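Local coordinates for protein octopine dehydrogenase (Pecten maximus, PDB 3C7A) that catalyses the NADH-dependent reductive condensation of L-arginine with pyruvate to D-octopine, and the reverse oxidation of octopine with NAD(+), at residues F210-G218 against Y235-L246; L326-I335 against I355-Y366. One frame throughout, in Å; residues are numbered along the deposited sequence.

Contact 1 of 2, residues F210-G218 against Y235-L246; sequences FVHPAILFG and YQGIDQATADML
H212 and Y235 meet at one end of this contact: NE2 of H212 donates to OH of Y235 over 3.1 Å, nearly straight at 173°, with the hydroxyl in the plane of the imidazole. The Y235 ring reaches across to the helix of 210-218, and I215 packs against it, its CD1 3.9 Å from CD2 of Y235 while its CG1 side faces CG2 of I238. Further along, the methyl of A214 makes a shallow place on the helix, and L246 pushes CD2 onto it, 4.1 Å from A214 CB. L246 CD2 also lies 4.0 Å from CE1 of F210, whose ring is placed beside it by a chi1 of 58°. M245 passes A214 with CG at the limit of contact and sends CE toward the F217 ring. The real hollow is at G218, where the bare CA takes the bump of T242, OG1 lying 3.6 Å away; a CB there would clash with that oxygen. OG1 and N of T242 both bond to OD1 of D239, the N-cap of helix 240-263, and a water links OD2 of D239 to G218 O. A phenylalanine in place of Y235 would probably leave NE2 of H212 without its acceptor and the imidazole freer to turn. H212 is the active-site histidine and binds pyruvate, and D329 touches it from another part of the chain. The chemistry is consistent with Y235 acting as a second-shell residue that helps to fix the rotation of the imidazole.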
loop_
_atom_site.group_PDB
_atom_site.type_symbol
_atom_site.label_atom_id
_atom_site.label_comp_id
_atom_site.label_asym_id
_atom_site.label_seq_id
_atom_site.Cartn_x
_atom_site.Cartn_y
_atom_site.Cartn_z
ATOM N N PHE A 210 -12.374 0.332 -2.487
ATOM C CA PHE A 210 -13.532 0.863 -3.217
ATOM C C PHE A 210 -13.750 2.382 -3.112
ATOM O O PHE A 210 -14.574 2.936 -3.845
ATOM C CB PHE A 210 -14.812 0.130 -2.774
ATOM C CG PHE A 210 -15.100 0.236 -1.292
ATOM C CD1 PHE A 210 -15.770 1.344 -0.771
ATOM C CD2 PHE A 210 -14.709 -0.778 -0.419
ATOM C CE1 PHE A 210 -16.036 1.444 0.597
ATOM C CE2 PHE A 210 -14.972 -0.688 0.951
ATOM C CZ PHE A 210 -15.637 0.423 1.460
ATOM N N VAL A 211 -13.018 3.044 -2.213
ATOM C CA VAL A 211 -13.286 4.450 -1.848
ATOM C C VAL A 211 -13.156 5.468 -2.999
ATOM O O VAL A 211 -14.113 6.187 -3.298
ATOM C CB VAL A 211 -12.448 4.903 -0.606
ATOM C CG1 VAL A 211 -12.581 6.407 -0.360
ATOM C CG2 VAL A 211 -12.872 4.136 0.640
ATOM N N HIS A 212 -11.986 5.527 -3.632
ATOM C CA HIS A 212 -11.743 6.499 -4.708
ATOM C C HIS A 212 -12.519 6.249 -6.011
ATOM O O HIS A 212 -13.023 7.203 -6.610
ATOM C CB HIS A 212 -10.242 6.684 -4.982
ATOM C CG HIS A 212 -9.521 7.450 -3.915
ATOM N ND1 HIS A 212 -8.256 7.115 -3.483
ATOM C CD2 HIS A 212 -9.893 8.529 -3.184
ATOM C CE1 HIS A 212 -7.877 7.956 -2.538
ATOM N NE2 HIS A 212 -8.852 8.824 -2.338
ATOM N N PRO A 213 -12.609 4.976 -6.466
ATOM C CA PRO A 213 -13.464 4.674 -7.624
ATOM C C PRO A 213 -14.943 5.047 -7.440
ATOM O O PRO A 213 -15.606 5.408 -8.416
ATOM C CB PRO A 213 -13.314 3.155 -7.783
ATOM C CG PRO A 213 -11.998 2.843 -7.164
ATOM C CD PRO A 213 -11.910 3.766 -5.989
ATOM N N ALA A 214 -15.443 4.968 -6.206
ATOM C CA ALA A 214 -16.839 5.308 -5.897
ATOM C C ALA A 214 -17.129 6.811 -5.971
ATOM O O ALA A 214 -18.223 7.216 -6.374
ATOM C CB ALA A 214 -17.239 4.754 -4.530
ATOM N N ILE A 215 -16.152 7.625 -5.575
ATOM C CA ILE A 215 -16.272 9.088 -5.608
ATOM C C ILE A 215 -16.257 9.627 -7.047
ATOM O O ILE A 215 -16.985 10.574 -7.371
ATOM C CB ILE A 215 -15.182 9.769 -4.724
ATOM C CG1 ILE A 215 -15.434 9.458 -3.242
ATOM C CG2 ILE A 215 -15.138 11.287 -4.954
ATOM C CD1 ILE A 215 -14.260 9.762 -2.318
ATOM N N LEU A 216 -15.439 9.013 -7.902
ATOM C CA LEU A 216 -15.377 9.368 -9.322
ATOM C C LEU A 216 -16.642 8.956 -10.087
ATOM O O LEU A 216 -17.101 9.683 -10.973
ATOM C CB LEU A 216 -14.127 8.767 -9.981
ATOM C CG LEU A 216 -12.753 9.337 -9.601
ATOM C CD1 LEU A 216 -11.639 8.391 -10.029
ATOM C CD2 LEU A 216 -12.530 10.729 -10.190
ATOM N N PHE A 217 -17.195 7.794 -9.734
ATOM C CA PHE A 217 -18.437 7.288 -10.333
ATOM C C PHE A 217 -19.661 8.114 -9.921
ATOM O O PHE A 217 -20.591 8.290 -10.710
ATOM C CB PHE A 217 -18.643 5.806 -9.978
ATOM C CG PHE A 217 -19.907 5.203 -10.546
ATOM C CD1 PHE A 217 -19.976 4.819 -11.884
ATOM C CD2 PHE A 217 -21.024 5.006 -9.737
ATOM C CE1 PHE A 217 -21.140 4.257 -12.411
ATOM C CE2 PHE A 217 -22.194 4.445 -10.252
ATOM C CZ PHE A 217 -22.252 4.072 -11.593
ATOM N N GLY A 218 -19.653 8.616 -8.688
ATOM C CA GLY A 218 -20.754 9.427 -8.166
ATOM C C GLY A 218 -20.964 10.752 -8.882
ATOM O O GLY A 218 -22.093 11.238 -8.977
ATOM N N TYR A 235 -13.924 15.214 -1.694
ATOM C CA TYR A 235 -14.592 14.524 -0.581
ATOM C C TYR A 235 -15.850 15.257 -0.102
ATOM O O TYR A 235 -16.859 14.624 0.217
ATOM C CB TYR A 235 -13.635 14.323 0.604
ATOM C CG TYR A 235 -12.388 13.512 0.309
ATOM C CD1 TYR A 235 -11.154 14.140 0.133
ATOM C CD2 TYR A 235 -12.435 12.118 0.227
ATOM C CE1 TYR A 235 -9.996 13.403 -0.130
ATOM C CE2 TYR A 235 -11.284 11.370 -0.038
ATOM C CZ TYR A 235 -10.070 12.020 -0.214
ATOM O OH TYR A 235 -8.929 11.292 -0.475
ATOM N N GLN A 236 -15.781 16.588 -0.057
ATOM C CA GLN A 236 -16.889 17.414 0.439
ATOM C C GLN A 236 -17.961 17.713 -0.621
ATOM O O GLN A 236 -18.898 18.476 -0.364
ATOM C CB GLN A 236 -16.359 18.717 1.059
ATOM C CG GLN A 236 -15.600 18.529 2.380
ATOM C CD GLN A 236 -15.160 19.838 3.031
ATOM O OE1 GLN A 236 -15.430 20.930 2.523
ATOM N NE2 GLN A 236 -14.478 19.730 4.167
ATOM N N GLY A 237 -17.831 17.094 -1.797
ATOM C CA GLY A 237 -18.766 17.311 -2.905
ATOM C C GLY A 237 -19.728 16.171 -3.214
ATOM O O GLY A 237 -20.482 16.244 -4.190
ATOM N N ILE A 238 -19.712 15.126 -2.386
ATOM C CA ILE A 238 -20.565 13.943 -2.584
ATOM C C ILE A 238 -22.052 14.207 -2.301
ATOM O O ILE A 238 -22.397 15.143 -1.575
ATOM C CB ILE A 238 -20.085 12.730 -1.732
ATOM C CG1 ILE A 238 -20.051 13.084 -0.237
ATOM C CG2 ILE A 238 -18.723 12.229 -2.221
ATOM C CD1 ILE A 238 -20.173 11.887 0.695
ATOM N N ASP A 239 -22.921 13.377 -2.883
ATOM C CA ASP A 239 -24.363 13.420 -2.600
ATOM C C ASP A 239 -24.809 12.235 -1.729
ATOM O O ASP A 239 -23.991 11.379 -1.377
ATOM C CB ASP A 239 -25.190 13.514 -3.900
ATOM C CG ASP A 239 -24.945 12.348 -4.861
ATOM O OD1 ASP A 239 -24.455 11.279 -4.435
ATOM O OD2 ASP A 239 -25.261 12.502 -6.060
ATOM N N GLN A 240 -26.099 12.192 -1.385
ATOM C CA GLN A 240 -26.655 11.128 -0.534
ATOM C C GLN A 240 -26.565 9.743 -1.182
ATOM O O GLN A 240 -26.337 8.744 -0.493
ATOM C CB GLN A 240 -28.104 11.453 -0.131
ATOM C CG GLN A 240 -28.764 10.451 0.837
ATOM C CD GLN A 240 -28.124 10.426 2.222
ATOM O OE1 GLN A 240 -28.032 11.450 2.902
ATOM N NE2 GLN A 240 -27.692 9.242 2.650
ATOM N N ALA A 241 -26.735 9.694 -2.503
ATOM C CA ALA A 241 -26.650 8.445 -3.265
ATOM C C ALA A 241 -25.255 7.813 -3.208
ATOM O O ALA A 241 -25.126 6.590 -3.136
ATOM C CB ALA A 241 -27.078 8.673 -4.710
ATOM N N THR A 242 -24.222 8.656 -3.238
ATOM C CA THR A 242 -22.829 8.207 -3.131
ATOM C C THR A 242 -22.520 7.676 -1.724
ATOM O O THR A 242 -21.758 6.717 -1.570
ATOM C CB THR A 242 -21.835 9.334 -3.527
ATOM O OG1 THR A 242 -22.169 9.835 -4.828
ATOM C CG2 THR A 242 -20.396 8.826 -3.554
ATOM N N ALA A 243 -23.124 8.295 -0.708
ATOM C CA ALA A 243 -22.972 7.858 0.683
ATOM C C ALA A 243 -23.584 6.474 0.938
ATOM O O ALA A 243 -23.039 5.684 1.713
ATOM C CB ALA A 243 -23.562 8.891 1.637
ATOM N N ASP A 244 -24.710 6.192 0.281
ATOM C CA ASP A 244 -25.369 4.885 0.371
ATOM C C ASP A 244 -24.586 3.790 -0.362
ATOM O O ASP A 244 -24.654 2.616 0.012
ATOM C CB ASP A 244 -26.804 4.960 -0.169
ATOM C CG ASP A 244 -27.734 5.779 0.722
ATOM O OD1 ASP A 244 -27.397 6.026 1.901
ATOM O OD2 ASP A 244 -28.816 6.174 0.239
ATOM N N MET A 245 -23.855 4.182 -1.404
ATOM C CA MET A 245 -22.980 3.273 -2.149
ATOM C C MET A 245 -21.809 2.795 -1.284
ATOM O O MET A 245 -21.435 1.618 -1.329
ATOM C CB MET A 245 -22.471 3.953 -3.428
ATOM C CG MET A 245 -21.399 3.180 -4.200
ATOM S SD MET A 245 -21.998 1.668 -4.978
ATOM C CE MET A 245 -22.722 2.324 -6.481
ATOM N N LEU A 246 -21.244 3.712 -0.500
ATOM C CA LEU A 246 -20.122 3.405 0.392
ATOM C C LEU A 246 -20.510 2.438 1.516
ATOM O O LEU A 246 -19.722 1.563 1.887
ATOM C CB LEU A 246 -19.519 4.694 0.972
ATOM C CG LEU A 246 -18.790 5.653 0.020
ATOM C CD1 LEU A 246 -18.642 7.035 0.646
ATOM C CD2 LEU A 246 -17.425 5.108 -0.411
HETATM O O HOH W 1 -24.476 10.234 -7.917
#

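Contact 2 of 2, residues L326-I335 against I355-Y366; sequences LTEDIPMGMI and IMWAQEKIGKEY
Y366 lays its side chain against three residues of 326-335. I335 meets it at about a right angle, CD1 coming within 3.8 Å of the Y366 CB. I330 instead runs slantwise to the ring and sets CG2 3.9 Å from CE2, while P331 brings CB and CG to the hydroxyl end. The backbone N of Y366 is held by OE1 of Q359 at 3.1 Å, the donor standing above the carbonyl plane. I330 divides its branches: with CG1 beside the backbone N (chi1 -59°), CD1 goes to the methyl of A358 as CG2 goes to the tyrosine. L326 reaches that methyl as well, its CD2 3.9 Å from A358 CB, and passes at a slant to I362, whose CG2 faces L326 CB and T327 CG2. At the opposite end M334 and I355 run past one another in antiparallel sense; the bend at chi3 (73°) delivers CE of M334 to CG1 of I355, 4.0 Å away. CG2 of I355 completes the packing on I335 CD1. No hydrogen bond crosses; the seam is apolar. It sets the start of helix 330-344 against the last turns of helix 349-362, the two running antiparallel, the latter finishing in a Schellman motif at G363. Helix 211-220 lies alongside, P213 touching M334 and F217 meeting W357 edge-to-face, while beyond the helix end E365 and Y366 pair by backbone bonds with D376 and G374.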
loop_
_atom_site.group_PDB
_atom_site.type_symbol
_atom_site.label_atom_id
_atom_site.label_comp_id
_atom_site.label_asym_id
_atom_site.label_seq_id
_atom_site.Cartn_x
_atom_site.Cartn_y
_atom_site.Cartn_z
ATOM N N LEU A 326 -6.916 5.018 -10.636
ATOM C CA LEU A 326 -7.501 3.792 -11.185
ATOM C C LEU A 326 -6.453 2.781 -11.661
ATOM O O LEU A 326 -6.680 1.572 -11.588
ATOM C CB LEU A 326 -8.479 4.115 -12.324
ATOM C CG LEU A 326 -9.724 4.969 -12.034
ATOM C CD1 LEU A 326 -10.419 5.356 -13.333
ATOM C CD2 LEU A 326 -10.704 4.268 -11.091
ATOM N N THR A 327 -5.312 3.277 -12.141
ATOM C CA THR A 327 -4.255 2.415 -12.689
ATOM C C THR A 327 -3.511 1.590 -11.628
ATOM O O THR A 327 -2.835 0.612 -11.959
ATOM C CB THR A 327 -3.239 3.209 -13.557
ATOM O OG1 THR A 327 -2.661 4.269 -12.786
ATOM C CG2 THR A 327 -3.918 3.793 -14.793
ATOM N N GLU A 328 -3.641 1.990 -10.362
ATOM C CA GLU A 328 -3.061 1.250 -9.236
ATOM C C GLU A 328 -4.132 0.572 -8.370
ATOM O O GLU A 328 -4.010 -0.609 -8.043
ATOM C CB GLU A 328 -2.174 2.161 -8.376
ATOM C CG GLU A 328 -0.766 2.398 -8.932
ATOM C CD GLU A 328 0.300 1.529 -8.271
ATOM O OE1 GLU A 328 0.554 1.705 -7.059
ATOM O OE2 GLU A 328 0.900 0.682 -8.969
ATOM N N ASP A 329 -5.180 1.319 -8.017
ATOM C CA ASP A 329 -6.215 0.843 -7.084
ATOM C C ASP A 329 -7.092 -0.311 -7.597
ATOM O O ASP A 329 -7.718 -1.011 -6.797
ATOM C CB ASP A 329 -7.101 2.007 -6.612
ATOM C CG ASP A 329 -6.376 2.962 -5.668
ATOM O OD1 ASP A 329 -5.178 2.748 -5.382
ATOM O OD2 ASP A 329 -7.014 3.935 -5.208
ATOM N N ILE A 330 -7.141 -0.504 -8.915
ATOM C CA ILE A 330 -7.916 -1.607 -9.499
ATOM C C ILE A 330 -7.116 -2.927 -9.575
ATOM O O ILE A 330 -7.482 -3.892 -8.900
ATOM C CB ILE A 330 -8.578 -1.229 -10.874
ATOM C CG1 ILE A 330 -9.526 -0.023 -10.733
ATOM C CG2 ILE A 330 -9.287 -2.438 -11.508
ATOM C CD1 ILE A 330 -10.762 -0.244 -9.849
ATOM N N PRO A 331 -6.022 -2.977 -10.378
ATOM C CA PRO A 331 -5.290 -4.250 -10.502
ATOM C C PRO A 331 -4.525 -4.681 -9.243
ATOM O O PRO A 331 -4.284 -5.877 -9.050
ATOM C CB PRO A 331 -4.317 -3.987 -11.658
ATOM C CG PRO A 331 -4.111 -2.518 -11.655
ATOM C CD PRO A 331 -5.411 -1.914 -11.203
ATOM N N MET A 332 -4.046 -3.735 -8.447
ATOM C CA MET A 332 -3.349 -3.956 -7.166
ATOM C C MET A 332 -4.209 -3.820 -5.849
ATOM O O MET A 332 -3.641 -3.718 -4.772
ATOM C CB MET A 332 -2.114 -3.051 -7.048
ATOM C CG MET A 332 -1.193 -2.944 -8.259
ATOM S SD MET A 332 -0.160 -4.339 -8.524
ATOM C CE MET A 332 -1.066 -5.126 -9.648
ATOM N N GLY A 333 -5.546 -3.838 -6.008
ATOM C CA GLY A 333 -6.557 -3.599 -4.994
ATOM C C GLY A 333 -7.935 -4.317 -5.116
ATOM O O GLY A 333 -8.100 -5.424 -4.676
ATOM N N MET A 334 -8.897 -3.674 -5.741
ATOM C CA MET A 334 -10.237 -4.259 -6.000
ATOM C C MET A 334 -10.245 -5.714 -6.621
ATOM O O MET A 334 -10.975 -6.550 -6.160
ATOM C CB MET A 334 -11.189 -3.285 -6.768
ATOM C CG MET A 334 -11.697 -1.960 -6.111
ATOM S SD MET A 334 -13.189 -1.112 -6.811
ATOM C CE MET A 334 -14.453 -2.219 -6.264
ATOM N N ILE A 335 -9.365 -5.985 -7.607
ATOM C CA ILE A 335 -9.286 -7.296 -8.276
ATOM C C ILE A 335 -8.802 -8.412 -7.331
ATOM O O ILE A 335 -9.264 -9.555 -7.424
ATOM C CB ILE A 335 -8.405 -7.241 -9.572
ATOM C CG1 ILE A 335 -8.989 -6.262 -10.608
ATOM C CG2 ILE A 335 -8.201 -8.635 -10.189
ATOM C CD1 ILE A 335 -10.362 -6.640 -11.182
ATOM N N ILE A 355 -16.166 -2.062 -10.762
ATOM C CA ILE A 355 -15.076 -2.689 -11.523
ATOM C C ILE A 355 -15.298 -2.581 -13.040
ATOM O O ILE A 355 -14.381 -2.212 -13.779
ATOM C CB ILE A 355 -14.855 -4.177 -11.101
ATOM C CG1 ILE A 355 -14.324 -4.255 -9.663
ATOM C CG2 ILE A 355 -13.892 -4.891 -12.059
ATOM C CD1 ILE A 355 -14.490 -5.618 -9.003
ATOM N N MET A 356 -16.516 -2.888 -13.488
ATOM C CA MET A 356 -16.854 -2.880 -14.918
ATOM C C MET A 356 -16.787 -1.481 -15.544
ATOM O O MET A 356 -16.379 -1.333 -16.700
ATOM C CB MET A 356 -18.234 -3.508 -15.162
ATOM C CG MET A 356 -18.370 -4.982 -14.750
ATOM S SD MET A 356 -17.284 -6.143 -15.617
ATOM C CE MET A 356 -17.948 -6.092 -17.282
ATOM N N TRP A 357 -17.180 -0.465 -14.775
ATOM C CA TRP A 357 -17.143 0.928 -15.233
ATOM C C TRP A 357 -15.719 1.492 -15.296
ATOM O O TRP A 357 -15.364 2.178 -16.257
ATOM C CB TRP A 357 -18.032 1.814 -14.347
ATOM C CG TRP A 357 -18.067 3.266 -14.765
ATOM C CD1 TRP A 357 -18.834 3.817 -15.753
ATOM C CD2 TRP A 357 -17.302 4.344 -14.204
ATOM N NE1 TRP A 357 -18.594 5.168 -15.844
ATOM C CE2 TRP A 357 -17.659 5.519 -14.906
ATOM C CE3 TRP A 357 -16.350 4.431 -13.178
ATOM C CZ2 TRP A 357 -17.098 6.769 -14.613
ATOM C CZ3 TRP A 357 -15.791 5.675 -12.888
ATOM C CH2 TRP A 357 -16.169 6.827 -13.605
ATOM N N ALA A 358 -14.916 1.195 -14.275
ATOM C CA ALA A 358 -13.569 1.761 -14.143
ATOM C C ALA A 358 -12.556 1.217 -15.155
ATOM O O ALA A 358 -11.730 1.976 -15.669
ATOM C CB ALA A 358 -13.050 1.583 -12.720
ATOM N N GLN A 359 -12.621 -0.087 -15.435
ATOM C CA GLN A 359 -11.694 -0.726 -16.380
ATOM C C GLN A 359 -11.840 -0.198 -17.816
ATOM O O GLN A 359 -10.857 -0.127 -18.558
ATOM C CB GLN A 359 -11.795 -2.265 -16.328
ATOM C CG GLN A 359 -13.132 -2.868 -16.782
ATOM C CD GLN A 359 -13.157 -4.394 -16.730
ATOM O OE1 GLN A 359 -12.415 -5.023 -15.970
ATOM N NE2 GLN A 359 -14.024 -4.996 -17.538
ATOM N N GLU A 360 -13.062 0.183 -18.187
ATOM C CA GLU A 360 -13.351 0.732 -19.515
ATOM C C GLU A 360 -12.763 2.137 -19.702
ATOM O O GLU A 360 -12.360 2.504 -20.809
ATOM C CB GLU A 360 -14.866 0.737 -19.767
ATOM C CG GLU A 360 -15.287 0.909 -21.233
ATOM C CD GLU A 360 -15.444 2.369 -21.658
ATOM O OE1 GLU A 360 -15.564 3.253 -20.782
ATOM O OE2 GLU A 360 -15.456 2.630 -22.881
ATOM N N LYS A 361 -12.714 2.912 -18.618
ATOM C CA LYS A 361 -12.214 4.291 -18.661
ATOM C C LYS A 361 -10.703 4.384 -18.894
ATOM O O LYS A 361 -10.213 5.391 -19.411
ATOM C CB LYS A 361 -12.595 5.057 -17.385
ATOM C CG LYS A 361 -14.103 5.179 -17.119
ATOM C CD LYS A 361 -14.862 5.878 -18.248
ATOM C CE LYS A 361 -14.709 7.391 -18.198
ATOM N NZ LYS A 361 -15.606 8.060 -19.180
ATOM N N ILE A 362 -9.976 3.337 -18.506
ATOM C CA ILE A 362 -8.521 3.284 -18.692
ATOM C C ILE A 362 -8.099 2.391 -19.870
ATOM O O ILE A 362 -6.916 2.327 -20.216
ATOM C CB ILE A 362 -7.771 2.865 -17.388
ATOM C CG1 ILE A 362 -8.318 1.541 -16.834
ATOM C CG2 ILE A 362 -7.845 3.984 -16.346
ATOM C CD1 ILE A 362 -7.401 0.856 -15.825
ATOM N N GLY A 363 -9.072 1.712 -20.475
ATOM C CA GLY A 363 -8.833 0.867 -21.648
ATOM C C GLY A 363 -8.231 -0.495 -21.346
ATOM O O GLY A 363 -7.411 -1.000 -22.119
ATOM N N LYS A 364 -8.642 -1.090 -20.227
ATOM C CA LYS A 364 -8.164 -2.413 -19.811
ATOM C C LYS A 364 -9.330 -3.384 -19.589
ATOM O O LYS A 364 -10.488 -2.961 -19.516
ATOM C CB LYS A 364 -7.309 -2.305 -18.537
ATOM C CG LYS A 364 -6.077 -1.399 -18.647
ATOM C CD LYS A 364 -4.962 -2.033 -19.476
ATOM C CE LYS A 364 -3.755 -1.113 -19.568
ATOM N NZ LYS A 364 -2.698 -1.655 -20.465
ATOM N N GLU A 365 -9.019 -4.677 -19.488
ATOM C CA GLU A 365 -10.036 -5.718 -19.287
ATOM C C GLU A 365 -9.558 -6.787 -18.297
ATOM O O GLU A 365 -8.528 -7.429 -18.518
ATOM C CB GLU A 365 -10.414 -6.364 -20.628
ATOM C CG GLU A 365 -11.666 -7.240 -20.585
ATOM C CD GLU A 365 -11.904 -8.007 -21.879
ATOM O OE1 GLU A 365 -10.976 -8.700 -22.350
ATOM O OE2 GLU A 365 -13.029 -7.928 -22.420
ATOM N N TYR A 366 -10.316 -6.971 -17.213
ATOM C CA TYR A 366 -9.981 -7.952 -16.172
ATOM C C TYR A 366 -11.106 -8.963 -15.899
ATOM O O TYR A 366 -10.853 -10.167 -15.799
ATOM C CB TYR A 366 -9.592 -7.254 -14.860
ATOM C CG TYR A 366 -8.539 -6.171 -14.983
ATOM C CD1 TYR A 366 -7.209 -6.486 -15.262
ATOM C CD2 TYR A 366 -8.874 -4.829 -14.799
ATOM C CE1 TYR A 366 -6.239 -5.490 -15.369
ATOM C CE2 TYR A 366 -7.914 -3.825 -14.903
ATOM C CZ TYR A 366 -6.599 -4.163 -15.187
ATOM O OH TYR A 366 -5.650 -3.171 -15.289
#

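In the fold
Read from the N terminus, the chain first makes the mixed sheet whose strand-helix turns bind NAD, then enters the alpha-helical domain, where both contacts lie. Contact 1 closes a mostly non-helical loop of 16 residues, bringing the start of helix 240-263 back onto helix 211-220. After that helix and the ones following it, contact 2 closes a second loop, 19 residues and mostly helical, between helices 330-344 and 349-362. The two are in series, neither nesting nor crossing, with centres about 17 Å apart. They nevertheless touch: F210 packs on M334 and L216 on W357. Helix 211-220 is thus shared ground between the two helix pairs and carries the active-site H212, which touches D329 of contact 2.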